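Local structure of putative isochorismatase (Streptomyces avermitilis, 3KL2) at residues A59-V62 / A63-A67; S139-L142 / D143-R147; N195-I198 / S199-P203; E129-G133 / L134-A138. The protein is of undetermined function but belongs to the isochorismatase-like cysteine hydrolases and probably acts as a hydrolase, though its substrate is not known. One frame throughout, in Å; residues are numbered along the deposited sequence.

Contact 1 (A59-V62 / A63-A67); sequences ANTV and AVVDA
V62 and D66, one turn apart on helix 57-71, run alongside each other with the same heading. V62 CG1 is trans to its backbone N (chi1 173°) and is the branch that meets the carboxylate, lying 4.0 Å from D66 OD2. D66 turns its CG back beside its own N (chi1 -72°), which brings CG to 3.4 Å from V62 O. That carbonyl also accepts D66 N at 2.9 Å, so the aspartate is folded over the bond that fixes its own backbone. On another flank, T61 and V65 meet through their methyls, CG2 to CG2 at 4.3 Å, a loose apolar touch. V65 CG2 also lies 3.4 Å from T61 O, and V64 CG2 sits 3.2 Å from N60 O, so the branch of each valine beside the backbone N rests on a carbonyl of the preceding turn. Regular i to i+4 bonds hold this pattern, among them V65 N to T61 O at 2.8 Å. V64 N is less well placed, with weak bonds to both N60 O and T61 O. Two polar side chains have partners beyond the two segments: N60 ND2 binds D184 O, and T61 OG1 binds M57 O and Y33 OH. Within the alpha/beta fold, T61 and V65 pack on L30 of strand 26-31, N60 and T61 on C185 of strand 178-187, while A63 and V64 lean on helix 211-218.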
loop_
_atom_site.group_PDB
_atom_site.type_symbol
_atom_site.label_atom_id
_atom_site.label_comp_id
_atom_site.label_asym_id
_atom_site.label_seq_id
_atom_site.Cartn_x
_atom_site.Cartn_y
_atom_site.Cartn_z
ATOM N N ALA A 59 -5.128 -32.211 7.419
ATOM C CA ALA A 59 -6.464 -32.785 7.314
ATOM C C ALA A 59 -7.524 -31.766 7.695
ATOM O O ALA A 59 -8.624 -31.749 7.131
ATOM C CB ALA A 59 -6.600 -34.076 8.179
ATOM N N ASN A 60 -7.215 -30.914 8.655
ATOM C CA ASN A 60 -8.224 -29.961 9.126
ATOM C C ASN A 60 -8.506 -28.909 8.034
ATOM O O ASN A 60 -9.626 -28.452 7.860
ATOM C CB ASN A 60 -7.750 -29.251 10.406
ATOM C CG ASN A 60 -7.725 -30.143 11.626
ATOM O OD1 ASN A 60 -8.616 -30.964 11.844
ATOM N ND2 ASN A 60 -6.708 -29.946 12.459
ATOM N N THR A 61 -7.468 -28.521 7.318
ATOM C CA THR A 61 -7.626 -27.546 6.246
ATOM C C THR A 61 -8.501 -28.144 5.151
ATOM O O THR A 61 -9.421 -27.480 4.655
ATOM C CB THR A 61 -6.271 -27.104 5.662
ATOM O OG1 THR A 61 -5.419 -26.664 6.724
ATOM C CG2 THR A 61 -6.462 -25.952 4.672
ATOM N N VAL A 62 -8.238 -29.417 4.825
ATOM C CA VAL A 62 -9.008 -30.132 3.793
ATOM C C VAL A 62 -10.476 -30.100 4.146
ATOM O O VAL A 62 -11.283 -29.716 3.335
ATOM C CB VAL A 62 -8.508 -31.559 3.567
ATOM C CG1 VAL A 62 -9.435 -32.324 2.601
ATOM C CG2 VAL A 62 -7.095 -31.518 3.026
ATOM N N ALA A 63 -10.812 -30.452 5.379
ATOM C CA ALA A 63 -12.194 -30.430 5.811
ATOM C C ALA A 63 -12.816 -29.017 5.749
ATOM O O ALA A 63 -14.039 -28.879 5.605
ATOM C CB ALA A 63 -12.313 -31.001 7.209
ATOM N N VAL A 64 -12.006 -27.970 5.863
ATOM C CA VAL A 64 -12.560 -26.624 5.852
ATOM C C VAL A 64 -12.747 -26.180 4.404
ATOM O O VAL A 64 -13.707 -25.470 4.067
ATOM C CB VAL A 64 -11.687 -25.596 6.608
ATOM C CG1 VAL A 64 -12.244 -24.195 6.397
ATOM C CG2 VAL A 64 -11.613 -25.901 8.106
ATOM N N VAL A 65 -11.827 -26.609 3.548
ATOM C CA VAL A 65 -11.940 -26.323 2.134
ATOM C C VAL A 65 -13.197 -27.001 1.579
ATOM O O VAL A 65 -14.081 -26.339 1.007
ATOM C CB VAL A 65 -10.669 -26.776 1.387
ATOM C CG1 VAL A 65 -10.940 -26.922 -0.090
ATOM C CG2 VAL A 65 -9.513 -25.794 1.653
ATOM N N ASP A 66 -13.285 -28.318 1.762
ATOM C CA ASP A 66 -14.484 -29.082 1.353
ATOM C C ASP A 66 -15.778 -28.359 1.750
ATOM O O ASP A 66 -16.639 -28.120 0.898
ATOM C CB ASP A 66 -14.472 -30.499 1.931
ATOM C CG ASP A 66 -13.441 -31.417 1.263
ATOM O OD1 ASP A 66 -12.784 -31.008 0.275
ATOM O OD2 ASP A 66 -13.294 -32.576 1.739
ATOM N N ALA A 67 -15.906 -27.974 3.015
ATOM C CA ALA A 67 -17.115 -27.273 3.452
ATOM C C ALA A 67 -17.273 -25.922 2.751
ATOM O O ALA A 67 -18.385 -25.489 2.468
ATOM C CB ALA A 67 -17.140 -27.101 4.942
#

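Contact 2 (S139-L142 / D143-R147); sequences STNL and DFILR
N141 and L142 hand the chain from an ST turn into helix 142-149, each carbonyl taking up an amide of the first helical turn. Among the backbone bonds, I145 N reaches N141 O at 3.0 Å, and L146 N meets L142 O in a nearly straight bond (N-H...O 171°). The ST turn is closed by T140 OG1, which accepts L142 N at 3.0 Å and is itself bonded to T136 O. N141 stands at the N-cap but makes no capping bond with its side chain; its OD1 goes to E129 N instead. Water does part of that work: one molecule accepts D143 N, another accepts F144 N at 2.8 Å, and both lie near T140 O. The apolar contacts have two centres. With CG between its backbone N and carbonyl carbon (chi1 55°), N141 offers an amide face to I145, whose CD1 lies 3.4 Å from N141 CG. L142 and L146 cross at a slant, L142 CG meeting L146 CD1 at 3.9 Å, beside F137 and M76 of strand 75-78. With an alanine in place of L142, L146 CD1 would probably lose its neighbour across the turn and a gap would open toward M76. Farther round the helix, F144 packs on G133 of the second subunit. Of the charged groups, D143 OD2 forms a salt bridge with R175. Within the helix the ion pair from R147 NE to D143 OD1 is long, at 3.9 Å.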
loop_
_atom_site.group_PDB
_atom_site.type_symbol
_atom_site.label_atom_id
_atom_site.label_comp_id
_atom_site.label_asym_id
_atom_site.label_seq_id
_atom_site.Cartn_x
_atom_site.Cartn_y
_atom_site.Cartn_z
ATOM N N SER A 139 3.201 -8.254 -1.653
ATOM C CA SER A 139 3.779 -8.431 -2.996
ATOM C C SER A 139 2.859 -9.196 -3.981
ATOM O O SER A 139 3.349 -9.724 -4.964
ATOM C CB SER A 139 5.139 -9.133 -2.886
ATOM O OG SER A 139 5.007 -10.366 -2.186
ATOM N N THR A 140 1.552 -9.262 -3.709
ATOM C CA THR A 140 0.620 -9.952 -4.543
ATOM C C THR A 140 -0.615 -9.126 -4.924
ATOM O O THR A 140 -0.771 -7.989 -4.501
ATOM C CB THR A 140 0.114 -11.195 -3.827
ATOM O OG1 THR A 140 -0.915 -10.832 -2.900
ATOM C CG2 THR A 140 1.240 -11.909 -3.161
ATOM N N ASN A 141 -1.504 -9.764 -5.712
ATOM C CA ASN A 141 -2.821 -9.247 -6.098
ATOM C C ASN A 141 -3.937 -9.581 -5.125
ATOM O O ASN A 141 -5.121 -9.459 -5.459
ATOM C CB ASN A 141 -3.223 -9.734 -7.499
ATOM C CG ASN A 141 -3.194 -11.268 -7.665
ATOM O OD1 ASN A 141 -2.914 -11.997 -6.742
ATOM N ND2 ASN A 141 -3.460 -11.729 -8.864
ATOM N N LEU A 142 -3.581 -10.006 -3.927
ATOM C CA LEU A 142 -4.607 -10.402 -2.978
ATOM C C LEU A 142 -5.587 -9.295 -2.644
ATOM O O LEU A 142 -6.814 -9.526 -2.709
ATOM C CB LEU A 142 -3.998 -10.906 -1.674
ATOM C CG LEU A 142 -5.058 -11.386 -0.643
ATOM C CD1 LEU A 142 -5.837 -12.529 -1.208
ATOM C CD2 LEU A 142 -4.426 -11.784 0.717
ATOM N N ASP A 143 -5.075 -8.134 -2.227
ATOM C CA ASP A 143 -5.934 -7.006 -1.874
ATOM C C ASP A 143 -6.837 -6.586 -3.034
ATOM O O ASP A 143 -8.067 -6.413 -2.850
ATOM C CB ASP A 143 -5.112 -5.786 -1.519
ATOM C CG ASP A 143 -5.860 -4.819 -0.624
ATOM O OD1 ASP A 143 -6.948 -5.157 -0.102
ATOM O OD2 ASP A 143 -5.292 -3.752 -0.370
ATOM N N PHE A 144 -6.244 -6.438 -4.225
ATOM C CA PHE A 144 -7.030 -6.126 -5.420
ATOM C C PHE A 144 -8.213 -7.095 -5.681
ATOM O O PHE A 144 -9.314 -6.679 -5.978
ATOM C CB PHE A 144 -6.143 -6.132 -6.635
ATOM C CG PHE A 144 -6.811 -5.656 -7.853
ATOM C CD1 PHE A 144 -6.596 -4.364 -8.317
ATOM C CD2 PHE A 144 -7.665 -6.491 -8.551
ATOM C CE1 PHE A 144 -7.228 -3.931 -9.477
ATOM C CE2 PHE A 144 -8.302 -6.046 -9.687
ATOM C CZ PHE A 144 -8.096 -4.801 -10.149
ATOM N N ILE A 145 -7.961 -8.382 -5.562
ATOM C CA ILE A 145 -8.947 -9.379 -5.916
ATOM C C ILE A 145 -10.043 -9.425 -4.858
ATOM O O ILE A 145 -11.218 -9.494 -5.204
ATOM C CB ILE A 145 -8.275 -10.768 -6.137
ATOM C CG1 ILE A 145 -7.429 -10.706 -7.405
ATOM C CG2 ILE A 145 -9.329 -11.923 -6.169
ATOM C CD1 ILE A 145 -6.503 -11.874 -7.664
ATOM N N LEU A 146 -9.675 -9.380 -3.578
ATOM C CA LEU A 146 -10.669 -9.387 -2.525
ATOM C C LEU A 146 -11.565 -8.172 -2.648
ATOM O O LEU A 146 -12.798 -8.268 -2.545
ATOM C CB LEU A 146 -10.032 -9.342 -1.140
ATOM C CG LEU A 146 -9.231 -10.557 -0.645
ATOM C CD1 LEU A 146 -8.522 -10.133 0.602
ATOM C CD2 LEU A 146 -10.078 -11.805 -0.405
ATOM N N ARG A 147 -10.965 -7.003 -2.777
ATOM C CA ARG A 147 -11.790 -5.815 -2.843
ATOM C C ARG A 147 -12.629 -5.828 -4.112
ATOM O O ARG A 147 -13.817 -5.496 -4.053
ATOM C CB ARG A 147 -10.964 -4.536 -2.800
ATOM C CG ARG A 147 -10.214 -4.333 -1.495
ATOM C CD ARG A 147 -11.081 -4.507 -0.284
ATOM N NE ARG A 147 -10.468 -3.886 0.901
ATOM C CZ ARG A 147 -11.055 -3.799 2.095
ATOM N NH1 ARG A 147 -12.275 -4.264 2.303
ATOM N NH2 ARG A 147 -10.415 -3.217 3.081
HETATM O O HOH W 1 -3.456 -6.140 -4.597
HETATM O O HOH W 2 -2.233 -7.556 -2.103
#

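Contact 3 (N195-I198 / S199-P203); sequences NNAI and SYDFP
Helix 191-205, the crossover of the beta-alpha-beta unit between strands 178-187 and 207-209, passes here through a wider pi-type turn at 199-201, joining N195-I198 to S199-P203. The evidence is in A197 O, which takes F202 N, five residues on, at 3.0 Å, while its bond from D201 N is weak. Before the widening the turns are regular: Y200 N meets N196 O at 2.8 Å. N195 O is gripped twice by S199, by its N and, at 2.7 Å, by its OG, the two donors arriving from opposite faces of the carbonyl plane. S199 OG gets there because it lies beside its own backbone N (chi1 -44°). N196 and Y200 run side by side with amide and ring planes 17° apart, and N196 OD1 lies 3.8 Å from Y200 CE2. F202 is held from one side by a CH-pi contact, I198 CA standing 4.2 Å from the ring centroid, with I198 CG1 near CE1. At P203, which has no N-H to give, the helix kinks, and P203 CD rests 3.3 Å from I198 O. N196 meets N196 of the fourth subunit, while F202 packs on V165 and M169 of helix 164-174 and on T181 of strand 178-187, with I198 on T183 of that strand.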
loop_
_atom_site.group_PDB
_atom_site.type_symbol
_atom_site.label_atom_id
_atom_site.label_comp_id
_atom_site.label_asym_id
_atom_site.label_seq_id
_atom_site.Cartn_x
_atom_site.Cartn_y
_atom_site.Cartn_z
ATOM N N ASN A 195 2.177 -21.678 19.715
ATOM C CA ASN A 195 1.213 -21.466 20.795
ATOM C C ASN A 195 1.187 -20.015 21.270
ATOM O O ASN A 195 0.133 -19.500 21.644
ATOM C CB ASN A 195 1.573 -22.335 22.013
ATOM C CG ASN A 195 1.487 -23.834 21.743
ATOM O OD1 ASN A 195 0.858 -24.285 20.809
ATOM N ND2 ASN A 195 2.110 -24.607 22.614
ATOM N N ASN A 196 2.364 -19.388 21.304
ATOM C CA ASN A 196 2.486 -18.028 21.782
ATOM C C ASN A 196 1.775 -17.078 20.788
ATOM O O ASN A 196 0.872 -16.301 21.176
ATOM C CB ASN A 196 3.960 -17.682 22.055
ATOM C CG ASN A 196 4.502 -18.310 23.432
ATOM O OD1 ASN A 196 3.746 -18.516 24.392
ATOM N ND2 ASN A 196 5.806 -18.576 23.498
ATOM N N ALA A 197 2.128 -17.193 19.511
ATOM C CA ALA A 197 1.451 -16.463 18.456
ATOM C C ALA A 197 -0.080 -16.610 18.548
ATOM O O ALA A 197 -0.798 -15.610 18.524
ATOM C CB ALA A 197 1.963 -16.892 17.079
ATOM N N ILE A 198 -0.577 -17.833 18.692
ATOM C CA ILE A 198 -2.024 -18.037 18.735
ATOM C C ILE A 198 -2.688 -17.371 19.964
ATOM O O ILE A 198 -3.724 -16.697 19.803
ATOM C CB ILE A 198 -2.396 -19.531 18.675
ATOM C CG1 ILE A 198 -2.171 -20.071 17.261
ATOM C CG2 ILE A 198 -3.874 -19.764 19.062
ATOM C CD1 ILE A 198 -1.987 -21.601 17.192
ATOM N N SER A 199 -2.087 -17.537 21.153
ATOM C CA SER A 199 -2.672 -17.050 22.427
ATOM C C SER A 199 -2.531 -15.545 22.650
ATOM O O SER A 199 -3.419 -14.921 23.222
ATOM C CB SER A 199 -2.033 -17.746 23.661
ATOM O OG SER A 199 -1.878 -19.141 23.476
ATOM N N TYR A 200 -1.392 -14.989 22.254
ATOM C CA TYR A 200 -1.068 -13.602 22.523
ATOM C C TYR A 200 -1.405 -12.669 21.333
ATOM O O TYR A 200 -2.127 -11.695 21.518
ATOM C CB TYR A 200 0.426 -13.476 22.822
ATOM C CG TYR A 200 0.953 -14.246 24.048
ATOM C CD1 TYR A 200 0.080 -14.842 24.976
ATOM C CD2 TYR A 200 2.336 -14.321 24.296
ATOM C CE1 TYR A 200 0.554 -15.509 26.087
ATOM C CE2 TYR A 200 2.823 -14.973 25.421
ATOM C CZ TYR A 200 1.925 -15.578 26.319
ATOM O OH TYR A 200 2.385 -16.249 27.454
ATOM N N ASP A 201 -0.881 -12.980 20.139
ATOM C CA ASP A 201 -0.962 -12.112 18.955
ATOM C C ASP A 201 -2.297 -12.233 18.185
ATOM O O ASP A 201 -2.938 -11.233 17.868
ATOM C CB ASP A 201 0.180 -12.444 17.981
ATOM C CG ASP A 201 1.574 -12.104 18.530
ATOM O OD1 ASP A 201 1.691 -11.267 19.430
ATOM O OD2 ASP A 201 2.571 -12.675 18.025
ATOM N N PHE A 202 -2.722 -13.458 17.901
ATOM C CA PHE A 202 -3.903 -13.662 17.100
ATOM C C PHE A 202 -5.157 -12.907 17.561
ATOM O O PHE A 202 -5.880 -12.441 16.693
ATOM C CB PHE A 202 -4.238 -15.136 16.935
ATOM C CG PHE A 202 -3.433 -15.850 15.869
ATOM C CD1 PHE A 202 -3.961 -16.969 15.231
ATOM C CD2 PHE A 202 -2.157 -15.461 15.542
ATOM C CE1 PHE A 202 -3.231 -17.649 14.277
ATOM C CE2 PHE A 202 -1.433 -16.152 14.587
ATOM C CZ PHE A 202 -1.973 -17.228 13.954
ATOM N N PRO A 203 -5.431 -12.797 18.876
ATOM C CA PRO A 203 -6.660 -12.085 19.310
ATOM C C PRO A 203 -6.656 -10.550 19.183
ATOM O O PRO A 203 -7.719 -9.924 19.237
ATOM C CB PRO A 203 -6.815 -12.480 20.797
ATOM C CG PRO A 203 -6.010 -13.765 20.946
ATOM C CD PRO A 203 -4.863 -13.612 19.974
#

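Contact 4 (E129-G133 / L134-A138); sequences EGKRG and LDTFA
K131 reaches L134 and T136 by an extended chain: CG lies opposite the backbone N (chi1 -165°), the next two torsions stay extended, and only chi4 (-48°) bends NZ over the turn. The loop so crossed leads from strand 126-127 into helix 136-139, whose N-cap is D135. NZ donates to L134 O at 2.9 Å, from above the carbonyl plane and not on a lone pair. It also meets G133 O, at a short 2.5 Å whose exact length is doubtful, with less tilt from that plane. CE lies 3.5 Å from T136 OG1, the two side chains crossing at about a right angle; that hydroxyl is bonded to T168. NZ further forms a salt bridge with E32, an acid-lysine pair consistent with the acid-lysine-cysteine sites of this family. With a methionine in place of K131, the carbonyls of G133 and L134 would probably lose the donor they share, and E32 its charged mate. L134 packs on C163 and C164. R132 points elsewhere, its guanidinium pairing with E88 and with E129 of the second subunit, while NH1 also donates to K131 O. E174 of the fourth subunit accepts the N-H groups of L134 and D135, so a neighbouring chain secures the bend as well. D135 OD2 is hydrogen-bonded to T171 OG1. The helix start is capped by D135 OD1, which accepts F137 N at 2.9 Å from above the carboxylate plane and lies at the edge of the F137 ring, in its plane.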
loop_
_atom_site.group_PDB
_atom_site.type_symbol
_atom_site.label_atom_id
_atom_site.label_comp_id
_atom_site.label_asym_id
_atom_site.label_seq_id
_atom_site.Cartn_x
_atom_site.Cartn_y
_atom_site.Cartn_z
ATOM N N GLU A 129 -1.075 -14.380 -7.106
ATOM C CA GLU A 129 0.233 -14.292 -7.725
ATOM C C GLU A 129 1.076 -13.163 -7.185
ATOM O O GLU A 129 0.566 -12.127 -6.767
ATOM C CB GLU A 129 0.089 -14.007 -9.217
ATOM C CG GLU A 129 -0.748 -15.020 -10.028
ATOM C CD GLU A 129 -1.143 -14.470 -11.428
ATOM O OE1 GLU A 129 -1.891 -15.174 -12.132
ATOM O OE2 GLU A 129 -0.715 -13.344 -11.837
ATOM N N GLY A 130 2.376 -13.328 -7.284
ATOM C CA GLY A 130 3.294 -12.310 -6.906
ATOM C C GLY A 130 4.108 -12.630 -5.641
ATOM O O GLY A 130 5.185 -12.048 -5.487
ATOM N N LYS A 131 3.606 -13.516 -4.760
ATOM C CA LYS A 131 4.177 -13.627 -3.413
ATOM C C LYS A 131 5.678 -13.866 -3.424
ATOM O O LYS A 131 6.137 -14.854 -3.960
ATOM C CB LYS A 131 3.548 -14.718 -2.539
ATOM C CG LYS A 131 3.900 -14.566 -1.005
ATOM C CD LYS A 131 2.919 -15.388 -0.149
ATOM C CE LYS A 131 2.931 -15.091 1.387
ATOM N NZ LYS A 131 4.302 -15.059 2.003
ATOM N N ARG A 132 6.403 -12.952 -2.806
ATOM C CA ARG A 132 7.841 -13.048 -2.646
ATOM C C ARG A 132 8.336 -12.784 -1.223
ATOM O O ARG A 132 9.474 -13.061 -0.918
ATOM C CB ARG A 132 8.512 -12.053 -3.555
ATOM C CG ARG A 132 8.419 -12.407 -5.008
ATOM C CD ARG A 132 9.210 -13.601 -5.326
ATOM N NE ARG A 132 9.338 -13.792 -6.748
ATOM C CZ ARG A 132 8.381 -14.266 -7.546
ATOM N NH1 ARG A 132 7.179 -14.619 -7.065
ATOM N NH2 ARG A 132 8.651 -14.406 -8.839
ATOM N N GLY A 133 7.471 -12.234 -0.369
ATOM C CA GLY A 133 7.820 -11.951 0.995
ATOM C C GLY A 133 6.894 -12.747 1.839
ATOM O O GLY A 133 6.389 -13.777 1.415
ATOM N N LEU A 134 6.669 -12.266 3.054
ATOM C CA LEU A 134 5.929 -13.014 4.051
ATOM C C LEU A 134 4.499 -12.578 4.137
ATOM O O LEU A 134 3.556 -13.405 4.252
ATOM C CB LEU A 134 6.607 -12.846 5.410
ATOM C CG LEU A 134 8.099 -13.264 5.532
ATOM C CD1 LEU A 134 8.399 -14.635 4.844
ATOM C CD2 LEU A 134 9.012 -12.192 5.038
ATOM N N ASP A 135 4.298 -11.273 4.156
ATOM C CA ASP A 135 2.935 -10.754 4.184
ATOM C C ASP A 135 2.277 -11.020 2.829
ATOM O O ASP A 135 2.787 -10.621 1.825
ATOM C CB ASP A 135 3.001 -9.255 4.476
ATOM C CG ASP A 135 1.635 -8.628 4.576
ATOM O OD1 ASP A 135 0.608 -9.329 4.359
ATOM O OD2 ASP A 135 1.592 -7.406 4.853
ATOM N N THR A 136 1.160 -11.718 2.784
ATOM C CA THR A 136 0.505 -11.982 1.518
ATOM C C THR A 136 0.028 -10.641 0.850
ATOM O O THR A 136 0.029 -10.499 -0.384
ATOM C CB THR A 136 -0.697 -13.008 1.720
ATOM O OG1 THR A 136 -0.240 -14.153 2.451
ATOM C CG2 THR A 136 -1.260 -13.513 0.392
ATOM N N PHE A 137 -0.363 -9.634 1.634
ATOM C CA PHE A 137 -0.771 -8.352 1.044
ATOM C C PHE A 137 0.368 -7.539 0.445
ATOM O O PHE A 137 0.105 -6.657 -0.345
ATOM C CB PHE A 137 -1.515 -7.509 2.073
ATOM C CG PHE A 137 -2.900 -8.044 2.431
ATOM C CD1 PHE A 137 -4.001 -7.677 1.686
ATOM C CD2 PHE A 137 -3.076 -8.916 3.486
ATOM C CE1 PHE A 137 -5.292 -8.146 1.998
ATOM C CE2 PHE A 137 -4.372 -9.400 3.833
ATOM C CZ PHE A 137 -5.478 -9.016 3.079
ATOM N N ALA A 138 1.627 -7.820 0.769
ATOM C CA ALA A 138 2.741 -6.888 0.359
ATOM C C ALA A 138 3.316 -7.088 -1.057
ATOM O O ALA A 138 3.967 -6.208 -1.568
ATOM C CB ALA A 138 3.909 -6.912 1.390
#

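Overall arrangement
Along the chain the order is contact 1, contact 4, contact 2, contact 3, all around one six-stranded parallel sheet. Contacts 4 and 2 are consecutive, centres 10 Å apart, and they touch: S139 OG lies 3.0 Å from R132 N, a probable hydrogen bond, so helices 136-139 and 142-149 and the loop before them form one continuous region. Contact 1 is remote, its centre about 23 Å from contact 4 on the opposite side of the chain's centre, and contact 3 lies about 22 Å from both. Contacts 2 and 4 both meet the second subunit, and contacts 3 and 4 the fourth; contact 1 touches no other chain, placing it away from the tetramer interfaces.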